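Local coordinates for putative exported protein (Bacteroides fragilis NCTC 9343, PDB 3IEE) that is of unknown function but folds into a mainly alpha-helical molecule and is probably exported as a lipoprotein, at residues Lys28-Asn31 against Thr32-Val36; Thr155-Ala158 against Glu159-Leu162. All coordinates share one frame; numbering follows the deposited sequence. Where two conformers were deposited one is given.

Contact 1 of 2, residues Lys28-Asn31 against Thr32-Val36. With EDO (1,2-ethanediol), chain H.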
ATOM      1  N   LYS A  28       3.072  -5.579 -15.898  0.50 14.33           N
ATOM      2  CA  LYS A  28       4.334  -4.837 -15.837  0.50 15.43           C
ATOM      3  C   LYS A  28       4.131  -3.504 -15.122  0.50 15.19           C
ATOM      4  O   LYS A  28       4.829  -3.186 -14.160  0.50 11.85           O
ATOM      5  CB  LYS A  28       4.879  -4.593 -17.228  0.50 17.93           C
ATOM      6  CG  LYS A  28       5.625  -5.782 -17.836  0.50 22.16           C
ATOM      7  CD  LYS A  28       5.850  -5.547 -19.330  0.50 23.05           C
ATOM      8  CE  LYS A  28       7.004  -6.358 -19.930  0.50 27.59           C
ATOM      9  NZ  LYS A  28       7.158  -6.016 -21.356  0.50 26.00           N
ATOM     10  N   TYR A  29       3.129  -2.750 -15.570  1.00 14.18           N
ATOM     11  CA  TYR A  29       2.855  -1.423 -14.966  1.00 13.25           C
ATOM     12  C   TYR A  29       2.469  -1.522 -13.500  1.00 12.94           C
ATOM     13  O   TYR A  29       2.897  -0.685 -12.678  1.00 13.37           O
ATOM     14  CB  TYR A  29       1.820  -0.662 -15.768  1.00 14.01           C
ATOM     15  CG  TYR A  29       1.586   0.753 -15.296  1.00 10.81           C
ATOM     16  CD1 TYR A  29       0.664   1.020 -14.277  1.00 14.11           C
ATOM     17  CD2 TYR A  29       2.285   1.827 -15.836  1.00 11.50           C
ATOM     18  CE1 TYR A  29       0.427   2.337 -13.849  1.00 16.37           C
ATOM     19  CE2 TYR A  29       2.062   3.141 -15.418  1.00 15.23           C
ATOM     20  CZ  TYR A  29       1.135   3.385 -14.389  1.00 15.29           C
ATOM     21  OH  TYR A  29       0.890   4.660 -13.939  1.00 13.40           O
ATOM     22  N   TYR A  30       1.673  -2.527 -13.154  1.00 14.37           N
ATOM     23  CA  TYR A  30       1.337  -2.821 -11.771  1.00 13.13           C
ATOM     24  C   TYR A  30       2.615  -3.104 -10.973  1.00 12.35           C
ATOM     25  O   TYR A  30       2.814  -2.555  -9.897  1.00 13.83           O
ATOM     26  CB  TYR A  30       0.403  -4.042 -11.626  1.00 17.54           C
ATOM     27  CG  TYR A  30       0.215  -4.428 -10.161  1.00 15.39           C
ATOM     28  CD1 TYR A  30      -0.706  -3.780  -9.356  1.00 16.84           C
ATOM     29  CD2 TYR A  30       1.012  -5.405  -9.574  1.00 20.10           C
ATOM     30  CE1 TYR A  30      -0.849  -4.111  -8.008  1.00 19.06           C
ATOM     31  CE2 TYR A  30       0.871  -5.729  -8.239  1.00 19.29           C
ATOM     32  CZ  TYR A  30      -0.043  -5.103  -7.462  1.00 22.74           C
ATOM     33  OH  TYR A  30      -0.141  -5.487  -6.121  1.00 25.22           O
ATOM     34  N   ASN A  31       3.478  -3.975 -11.480  1.00 15.38           N
ATOM     35  CA  ASN A  31       4.669  -4.334 -10.725  1.00 15.87           C
ATOM     36  C   ASN A  31       5.612  -3.165 -10.514  1.00 14.36           C
ATOM     37  O   ASN A  31       6.177  -3.006  -9.411  1.00 15.56           O
ATOM     38  CB  ASN A  31       5.399  -5.512 -11.408  1.00 16.60           C
ATOM     39  CG  ASN A  31       4.640  -6.838 -11.256  1.00 15.39           C
ATOM     40  OD1 ASN A  31       3.909  -7.060 -10.275  1.00 23.99           O
ATOM     41  ND2 ASN A  31       4.887  -7.755 -12.196  1.00 22.51           N
ATOM     42  N   THR A  32       5.764  -2.329 -11.530  1.00 13.37           N
ATOM     43  CA  THR A  32       6.557  -1.120 -11.382  1.00 14.97           C
ATOM     44  C   THR A  32       5.908  -0.194 -10.345  1.00 15.92           C
ATOM     45  O   THR A  32       6.595   0.385  -9.500  1.00 13.77           O
ATOM     46  CB  THR A  32       6.738  -0.397 -12.725  1.00 15.75           C
ATOM     47  OG1 THR A  32       7.511  -1.249 -13.589  1.00 16.42           O
ATOM     48  CG2 THR A  32       7.420   0.969 -12.540  1.00 17.63           C
ATOM     49  N   SER A  33       4.576  -0.069 -10.426  1.00 12.50           N
ATOM     50  CA  SER A  33       3.817   0.760  -9.479  1.00 13.86           C
ATOM     51  C   SER A  33       3.977   0.294  -8.040  1.00 14.55           C
ATOM     52  O   SER A  33       4.131   1.120  -7.125  1.00 16.27           O
ATOM     53  CB  SER A  33       2.314   0.804  -9.794  1.00 10.73           C
ATOM     54  OG  SER A  33       1.991   1.460 -11.023  1.00 13.37           O
ATOM     55  N   LEU A  34       3.962  -1.020  -7.829  1.00 14.75           N
ATOM     56  CA  LEU A  34       4.087  -1.582  -6.494  1.00 16.14           C
ATOM     57  C   LEU A  34       5.407  -1.137  -5.885  1.00 15.74           C
ATOM     58  O   LEU A  34       5.466  -0.717  -4.743  1.00 15.25           O
ATOM     59  CB  LEU A  34       4.028  -3.118  -6.559  1.00 17.66           C
ATOM     60  CG  LEU A  34       4.048  -3.881  -5.207  1.00 21.12           C
ATOM     61  CD1 LEU A  34       2.796  -3.601  -4.421  1.00 23.37           C
ATOM     62  CD2 LEU A  34       4.169  -5.419  -5.438  1.00 23.14           C
ATOM     63  N   GLY A  35       6.471  -1.253  -6.658  1.00 15.30           N
ATOM     64  CA  GLY A  35       7.803  -0.835  -6.192  1.00 16.35           C
ATOM     65  C   GLY A  35       7.954   0.656  -5.960  1.00 13.93           C
ATOM     66  O   GLY A  35       8.520   1.118  -4.954  1.00 16.36           O
ATOM     67  N   VAL A  36       7.415   1.432  -6.882  1.00 12.97           N
ATOM     68  CA  VAL A  36       7.470   2.890  -6.825  1.00 14.04           C
ATOM     69  C   VAL A  36       6.701   3.410  -5.629  1.00 14.17           C
ATOM     70  O   VAL A  36       7.170   4.273  -4.867  1.00 14.57           O
ATOM     71  CB  VAL A  36       6.935   3.574  -8.111  1.00 12.61           C
ATOM     72  CG1 VAL A  36       6.749   5.053  -7.861  1.00 12.77           C
ATOM     73  CG2 VAL A  36       7.891   3.336  -9.317  1.00 14.15           C
TER
HETATM   74  C1  EDO H 307      -0.959  -2.912  -2.448  1.00 36.56           C
HETATM   75  O1  EDO H 307      -2.303  -2.877  -1.914  1.00 26.90           O
HETATM   76  C2  EDO H 307      -0.622  -4.245  -3.123  1.00 36.64           C
HETATM   77  O2  EDO H 307      -1.311  -4.386  -4.395  1.00 40.61           O
HETATM   78  O   HOH W   1       7.554  -4.400 -14.154  1.00 31.22           O
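Tyr29 and Ser33 face each other across one turn of helix 17-40, within the region assigned to the DUF6845 family. The carbonyl oxygen of Tyr29 takes two bonds from Ser33. The amide Ser33 N donates to Tyr29 O at 2.9 Å, and the hydroxyl Ser33 OG donates to the same Tyr29 O, also at 2.9 Å. The two donors reach the oxygen from opposite faces of the carbonyl plane, with OG lying 36° out of it. Ser33 OG sits beside its own backbone N (chi1 -66°), which turns it back toward the preceding turn. It also lies 3.3 Å from Tyr29 CE1, placed obliquely to the ring. Tyr97 OH is a further hydrogen-bond partner of this hydroxyl.

One residue on, Leu34 N donates to Tyr30 O at 2.8 Å. Tyr30 has CG anti to its N (chi1 173°), and its ring leans outward and forward, bringing its far end near Leu34. Tyr30 CE2 and Leu34 CD2 are 4.3 Å apart. O2 of an ethanediol, probably from the crystallisation liquor, lies near the ring plane at its edge, 2.4 Å from Tyr30 OH, too short to trust in detail. Leu34 CD1 lies 3.7 Å from C2 of this ethanediol. Tyr30 OH also makes a weak hydrogen bond to Ser180 OG. A water donates to Lys28 O and also bonds Thr32 OG1.

Both tyrosines reach helix 123-162, Tyr29 on Leu151 and Tyr30 on Phe148 and Thr155. Tyr29 is also buried against helix 87-119, with its OH bonded to Val78 O and its ring edge-to-face with Phe85.

Contact 2 of 2, residues Thr155-Ala158 against Glu159-Leu162. With EDO (1,2-ethanediol), chain B.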
ATOM      1  N   THR A 155      -5.779  -5.444 -13.778  1.00 13.51           N
ATOM      2  CA  THR A 155      -4.844  -6.543 -13.463  1.00 14.40           C
ATOM      3  C   THR A 155      -5.595  -7.877 -13.364  1.00 12.89           C
ATOM      4  O   THR A 155      -5.092  -8.935 -13.799  1.00 12.93           O
ATOM      5  CB  THR A 155      -4.034  -6.283 -12.175  1.00 13.65           C
ATOM      6  OG1 THR A 155      -4.949  -6.102 -11.073  1.00 14.79           O
ATOM      7  CG2 THR A 155      -3.101  -5.014 -12.318  1.00 11.52           C
ATOM      8  N   GLU A 156      -6.827  -7.837 -12.869  1.00 12.60           N
ATOM      9  CA  GLU A 156      -7.623  -9.048 -12.793  1.00 14.15           C
ATOM     10  C   GLU A 156      -7.891  -9.619 -14.217  1.00 13.94           C
ATOM     11  O   GLU A 156      -7.711 -10.787 -14.477  1.00 16.06           O
ATOM     12  CB  GLU A 156      -8.931  -8.745 -12.102  1.00 16.38           C
ATOM     13  CG  GLU A 156      -9.793  -9.968 -11.927  1.00 20.78           C
ATOM     14  CD  GLU A 156     -10.950  -9.627 -11.012  1.00 29.86           C
ATOM     15  OE1 GLU A 156     -11.934  -9.091 -11.542  1.00 34.17           O
ATOM     16  OE2 GLU A 156     -10.804  -9.803  -9.768  1.00 32.55           O
ATOM     17  N   GLN A 157      -8.314  -8.754 -15.120  1.00 15.78           N
ATOM     18  CA  GLN A 157      -8.475  -9.128 -16.526  1.00 18.62           C
ATOM     19  C   GLN A 157      -7.191  -9.661 -17.158  1.00 14.47           C
ATOM     20  O   GLN A 157      -7.223 -10.645 -17.926  1.00 16.26           O
ATOM     21  CB  GLN A 157      -9.026  -7.938 -17.343  1.00 19.60           C
ATOM     22  CG  GLN A 157     -10.492  -7.614 -16.997  1.00 25.39           C
ATOM     23  CD  GLN A 157     -11.401  -8.871 -16.975  1.00 30.34           C
ATOM     24  OE1 GLN A 157     -11.420  -9.660 -17.935  1.00 30.66           O
ATOM     25  NE2 GLN A 157     -12.122  -9.078 -15.857  1.00 30.95           N
ATOM     26  N   ALA A 158      -6.056  -9.041 -16.821  1.00 13.48           N
ATOM     27  CA  ALA A 158      -4.744  -9.403 -17.387  1.00 15.37           C
ATOM     28  C   ALA A 158      -4.338 -10.804 -16.889  1.00 13.11           C
ATOM     29  O   ALA A 158      -3.833 -11.658 -17.676  1.00 12.05           O
ATOM     30  CB  ALA A 158      -3.712  -8.351 -17.020  1.00 12.87           C
ATOM     31  N   GLU A 159      -4.575 -11.049 -15.600  1.00 12.86           N
ATOM     32  CA  GLU A 159      -4.346 -12.408 -15.037  1.00 13.44           C
ATOM     33  C   GLU A 159      -5.111 -13.506 -15.735  1.00 14.82           C
ATOM     34  O   GLU A 159      -4.594 -14.599 -15.977  1.00 14.02           O
ATOM     35  CB  GLU A 159      -4.597 -12.444 -13.511  1.00 12.98           C
ATOM     36  CG  GLU A 159      -3.683 -11.597 -12.702  1.00 11.51           C
ATOM     37  CD  GLU A 159      -4.121 -11.416 -11.247  1.00 16.67           C
ATOM     38  OE1 GLU A 159      -5.164 -11.972 -10.893  1.00 17.29           O
ATOM     39  OE2 GLU A 159      -3.429 -10.668 -10.490  1.00 17.56           O
ATOM     40  N   LEU A 160      -6.369 -13.256 -16.030  1.00 14.36           N
ATOM     41  CA  LEU A 160      -7.210 -14.231 -16.691  1.00 17.53           C
ATOM     42  C   LEU A 160      -6.610 -14.591 -18.047  1.00 15.08           C
ATOM     43  O   LEU A 160      -6.624 -15.763 -18.448  1.00 16.52           O
ATOM     44  CB  LEU A 160      -8.616 -13.675 -16.874  1.00 18.25           C
ATOM     45  CG  LEU A 160      -9.466 -13.577 -15.623  1.00 22.09           C
ATOM     46  CD1 LEU A 160     -10.641 -12.686 -15.870  1.00 21.56           C
ATOM     47  CD2 LEU A 160      -9.921 -14.958 -15.242  1.00 18.34           C
ATOM     48  N   VAL A 161      -6.072 -13.605 -18.749  1.00 14.78           N
ATOM     49  CA  VAL A 161      -5.380 -13.888 -20.030  1.00 15.19           C
ATOM     50  C   VAL A 161      -4.105 -14.746 -19.858  1.00 14.84           C
ATOM     51  O   VAL A 161      -3.888 -15.755 -20.580  1.00 14.02           O
ATOM     52  CB  VAL A 161      -5.074 -12.544 -20.817  1.00 15.56           C
ATOM     53  CG1 VAL A 161      -4.135 -12.766 -22.037  1.00 13.55           C
ATOM     54  CG2 VAL A 161      -6.352 -11.867 -21.262  1.00 16.71           C
ATOM     55  N   LEU A 162      -3.239 -14.327 -18.947  1.00 14.16           N
ATOM     56  CA  LEU A 162      -1.976 -14.975 -18.768  1.00 15.02           C
ATOM     57  C   LEU A 162      -2.094 -16.372 -18.152  1.00 15.11           C
ATOM     58  O   LEU A 162      -1.193 -17.196 -18.334  1.00 18.52           O
ATOM     59  CB  LEU A 162      -1.046 -14.082 -17.964  1.00 15.42           C
ATOM     60  CG  LEU A 162      -0.663 -12.716 -18.635  1.00 16.26           C
ATOM     61  CD1 LEU A 162       0.230 -11.877 -17.741  1.00 20.63           C
ATOM     62  CD2 LEU A 162      -0.003 -12.970 -19.974  1.00 16.46           C
TER
HETATM   63  C1  EDO B 301      -1.566  -8.383  -8.542  1.00 20.67           C
HETATM   64  O1  EDO B 301      -0.458  -9.248  -8.338  1.00 24.46           O
HETATM   65  C2  EDO B 301      -1.598  -7.846  -9.974  1.00 17.08           C
HETATM   66  O2  EDO B 301      -1.653  -8.841 -11.011  1.00 18.38           O
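Glu159 N donates to Thr155 O at 2.8 Å, the first of four successive i to i+4 backbone bonds in the last turns of helix 123-162; the fourth runs from Leu162 N to Ala158 O at 3.0 Å. The Glu159 side chain leans back over the preceding turn. CG stands beside the backbone N (chi1 -63°) and comes within 3.2 Å of Thr155 O. From there the chain extends toward a different ethanediol from the one near Tyr30, again probably from the crystallisation liquor. Its O2 donates to Glu159 OE2 at 2.6 Å. The same ethanediol lies against Thr155, with C2 3.6 Å from Thr155 CB. Thr155 OG1 turns to its own helix and bonds Ser152 O.

On another side of the helix, Gln157 and Leu160 run side by side. The Gln157 chain bends at chi2 (-48°), and its OE1 lies 3.7 Å from Leu160 CD1. Ala158 and Val161 pack toward helix 17-40, on Ile27 and Ala23 respectively.

Glu159 OE2 forms a salt bridge with Arg176 NE, while Arg176 NH2 bonds the ethanediol. The salt bridge probably favours the charged form of Glu159, and it ties the end of helix 123-162 to helix 169-189.

Overall arrangement
Contact 1 comes first along the chain, on helix 17-40. Contact 2 follows on the C-terminal turns of helix 123-162. Their centres are about 15 Å apart. The two helices pack together, and the contacts touch directly where Tyr30 CB meets Thr155 CG2 at 3.7 Å. Contact 1 is nearer the middle of the molecule, its centre about 12 Å from the centre of the chain, against about 21 Å for that of contact 2. Both also reach helix 169-189, contact 1 weakly, through Ser180, and contact 2 by the salt bridge to Arg176. That later helix belongs to the DUF3829-like region, so the contacts probably lie near where the two family regions meet.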